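Local coordinates for NADPH-ferredoxin reductase FprA (Mycobacterium tuberculosis, PDB 2C7G), which uses FAD and NADP(H) to exchange electrons with ferredoxin and may supply electrons to P450 systems, at residues 53-58 against 163-168. The protein carries 1 engineered substitution. Numbering follows the deposited sequence.
Sequences VAPDQP and ARILLT. Engineered in segment 53-58: Q57 (natural residue His). With FAD (flavin-adenine dinucleotide), chain B.
The R164 guanidinium meets the D56 carboxylate edge to edge, the planes 4° apart. Nearly straight bonds run from R164 NH2 to D56 OD1 and from R164 NE to D56 OD2, both 2.8 Å. Each oxygen offers its syn lone pair; the grip is side-on, NE and NH2 taking one oxygen each. R164 leaves the helix extended and bends at chi3 (71°), turning this edge to D56. CB of A54 lies near the guanidinium plane, 3.3 Å beyond R164 NH2. Over one face stands NE2 of the engineered Q57, 3.6 Å from R164 NH2. That amide is turned 77° to the guanidinium and hydrogen-bonds to E214. R164 NH1 is hydrogen-bonded to D161, which probably helps hold the group. R164 sits on helix 157-167, after a Rossmann-type glycine turn at the bound 4-oxo NADP derivative, consistent with an NADP(+) site. D56 belongs to the type I turn 54-57, just after V53, whose CG2 is 3.7 Å from FAD N5. The salt bridge joins this loop to the nucleotide-binding helix. A water donates to D56 OD2 and T168 OG1. Beside the ion pair, CD1 of I165 packs against CG of the P55 ring at 3.9 Å, and Y132 touches both.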
# COMPACT_ATOMS: atom_id res chain seq x y z
N VAL A 53 -19.68 15.96 7.33
CA VAL A 53 -20.74 16.07 6.33
C VAL A 53 -21.61 17.29 6.66
O VAL A 53 -21.94 17.54 7.84
CB VAL A 53 -21.59 14.78 6.31
CG1 VAL A 53 -22.78 14.92 5.34
CG2 VAL A 53 -20.69 13.57 5.98
N ALA A 54 -21.97 18.06 5.63
CA ALA A 54 -22.62 19.35 5.84
C ALA A 54 -24.02 19.18 6.44
O ALA A 54 -24.68 18.16 6.21
CB ALA A 54 -22.66 20.15 4.53
N PRO A 55 -24.47 20.18 7.23
CA PRO A 55 -25.78 20.13 7.89
C PRO A 55 -26.96 20.11 6.93
O PRO A 55 -28.05 19.68 7.33
CB PRO A 55 -25.80 21.39 8.76
CG PRO A 55 -24.79 22.32 8.12
CD PRO A 55 -23.72 21.39 7.62
N ASP A 56 -26.76 20.57 5.69
CA ASP A 56 -27.79 20.45 4.64
C ASP A 56 -27.79 19.08 3.92
O ASP A 56 -28.41 18.92 2.84
CB ASP A 56 -27.72 21.63 3.64
CG ASP A 56 -26.45 21.65 2.78
OD1 ASP A 56 -25.42 21.01 3.12
OD2 ASP A 56 -26.47 22.36 1.74
N GLN A 57 -27.11 18.10 4.51
CA GLN A 57 -27.02 16.76 3.91
C GLN A 57 -27.48 15.64 4.86
O GLN A 57 -26.75 14.64 5.06
CB GLN A 57 -25.61 16.49 3.35
CG GLN A 57 -25.09 17.55 2.35
CD GLN A 57 -25.79 17.52 0.98
OE1 GLN A 57 -26.48 16.56 0.62
NE2 GLN A 57 -25.59 18.58 0.20
N PRO A 58 -28.70 15.75 5.41
CA PRO A 58 -29.16 14.75 6.37
C PRO A 58 -29.24 13.34 5.76
O PRO A 58 -28.90 12.37 6.43
CB PRO A 58 -30.55 15.27 6.78
CG PRO A 58 -31.00 16.14 5.61
CD PRO A 58 -29.73 16.78 5.15
N ALA A 163 -18.30 27.06 0.75
CA ALA A 163 -18.94 28.12 -0.02
C ALA A 163 -20.45 28.06 0.15
O ALA A 163 -21.10 29.08 0.38
CB ALA A 163 -18.56 28.02 -1.50
N ARG A 164 -21.00 26.85 0.06
CA ARG A 164 -22.45 26.65 0.09
C ARG A 164 -23.05 27.07 1.43
O ARG A 164 -24.08 27.75 1.47
CB ARG A 164 -22.77 25.19 -0.26
CG ARG A 164 -24.21 24.90 -0.66
CD ARG A 164 -24.37 23.43 -1.09
NE ARG A 164 -24.27 22.52 0.05
CZ ARG A 164 -23.20 21.77 0.35
NH1 ARG A 164 -22.13 21.76 -0.43
NH2 ARG A 164 -23.23 21.01 1.43
N ILE A 165 -22.40 26.67 2.53
CA ILE A 165 -22.87 27.05 3.87
C ILE A 165 -22.78 28.57 4.14
O ILE A 165 -23.68 29.14 4.76
CB ILE A 165 -22.15 26.20 4.98
CG1 ILE A 165 -22.45 24.70 4.82
CG2 ILE A 165 -22.54 26.67 6.38
CD1 ILE A 165 -23.96 24.31 4.85
N LEU A 166 -21.72 29.22 3.66
CA LEU A 166 -21.62 30.69 3.74
C LEU A 166 -22.71 31.44 3.00
O LEU A 166 -23.02 32.58 3.35
CB LEU A 166 -20.26 31.18 3.22
CG LEU A 166 -19.07 30.87 4.12
CD1 LEU A 166 -17.78 31.16 3.37
CD2 LEU A 166 -19.16 31.65 5.42
N LEU A 167 -23.29 30.82 1.96
CA LEU A 167 -24.24 31.55 1.09
C LEU A 167 -25.67 31.02 1.10
O LEU A 167 -26.55 31.59 0.43
CB LEU A 167 -23.74 31.57 -0.37
CG LEU A 167 -22.47 32.38 -0.68
CD1 LEU A 167 -21.91 32.00 -2.05
CD2 LEU A 167 -22.75 33.87 -0.59
N THR A 168 -25.90 29.93 1.84
CA THR A 168 -27.23 29.33 1.95
C THR A 168 -28.14 30.26 2.76
O THR A 168 -27.73 30.82 3.76
CB THR A 168 -27.20 27.91 2.59
OG1 THR A 168 -26.45 27.01 1.76
CG2 THR A 168 -28.61 27.32 2.78
PA FAD B . -13.31 9.94 10.65
O1A FAD B . -12.54 11.24 10.67
O2A FAD B . -14.71 9.95 10.07
O5B FAD B . -13.37 9.30 12.10
C5B FAD B . -12.20 9.26 12.91
C4B FAD B . -12.62 9.17 14.38
O4B FAD B . -11.45 8.95 15.16
C3B FAD B . -13.22 10.49 14.89
O3B FAD B . -14.45 10.26 15.56
C2B FAD B . -12.16 11.02 15.86
O2B FAD B . -12.67 11.79 16.94
C1B FAD B . -11.49 9.73 16.33
N9A FAD B . -10.12 9.90 16.83
C8A FAD B . -9.09 10.57 16.22
N7A FAD B . -8.00 10.48 17.01
C5A FAD B . -8.31 9.75 18.11
C6A FAD B . -7.58 9.36 19.24
N6A FAD B . -6.29 9.67 19.33
N1A FAD B . -8.18 8.60 20.22
C2A FAD B . -9.52 8.25 20.09
N3A FAD B . -10.23 8.65 18.97
C4A FAD B . -9.64 9.38 18.00
N1 FAD B . -18.24 11.56 2.23
C2 FAD B . -19.43 11.28 1.60
O2 FAD B . -19.60 10.14 1.14
N3 FAD B . -20.40 12.27 1.51
C4 FAD B . -20.19 13.53 2.05
O4 FAD B . -21.06 14.39 1.97
C4X FAD B . -18.98 13.82 2.70
N5 FAD B . -18.75 15.08 3.25
C5X FAD B . -17.53 15.34 3.88
C6 FAD B . -17.27 16.60 4.42
C7 FAD B . -16.06 16.86 5.05
C7M FAD B . -15.79 18.27 5.54
C8 FAD B . -15.09 15.85 5.12
C8M FAD B . -13.69 16.12 5.60
C9 FAD B . -15.33 14.60 4.57
C9A FAD B . -16.56 14.33 3.95
N10 FAD B . -16.81 13.07 3.39
C10 FAD B . -18.02 12.83 2.77
C1' FAD B . -15.80 11.95 3.46
C2' FAD B . -15.95 11.12 4.74
O2' FAD B . -16.18 12.01 5.82
C3' FAD B . -14.72 10.23 4.98
O3' FAD B . -14.57 9.33 3.90
C4' FAD B . -14.81 9.40 6.26
O4' FAD B . -15.44 10.12 7.33
C5' FAD B . -13.44 8.91 6.72
O5' FAD B . -13.71 8.01 7.79
P FAD B . -12.60 7.67 8.89
O1P FAD B . -13.17 6.57 9.71
O2P FAD B . -11.27 7.34 8.29
O3P FAD B . -12.34 9.00 9.76
O HOH W 1 -27.74 24.45 1.17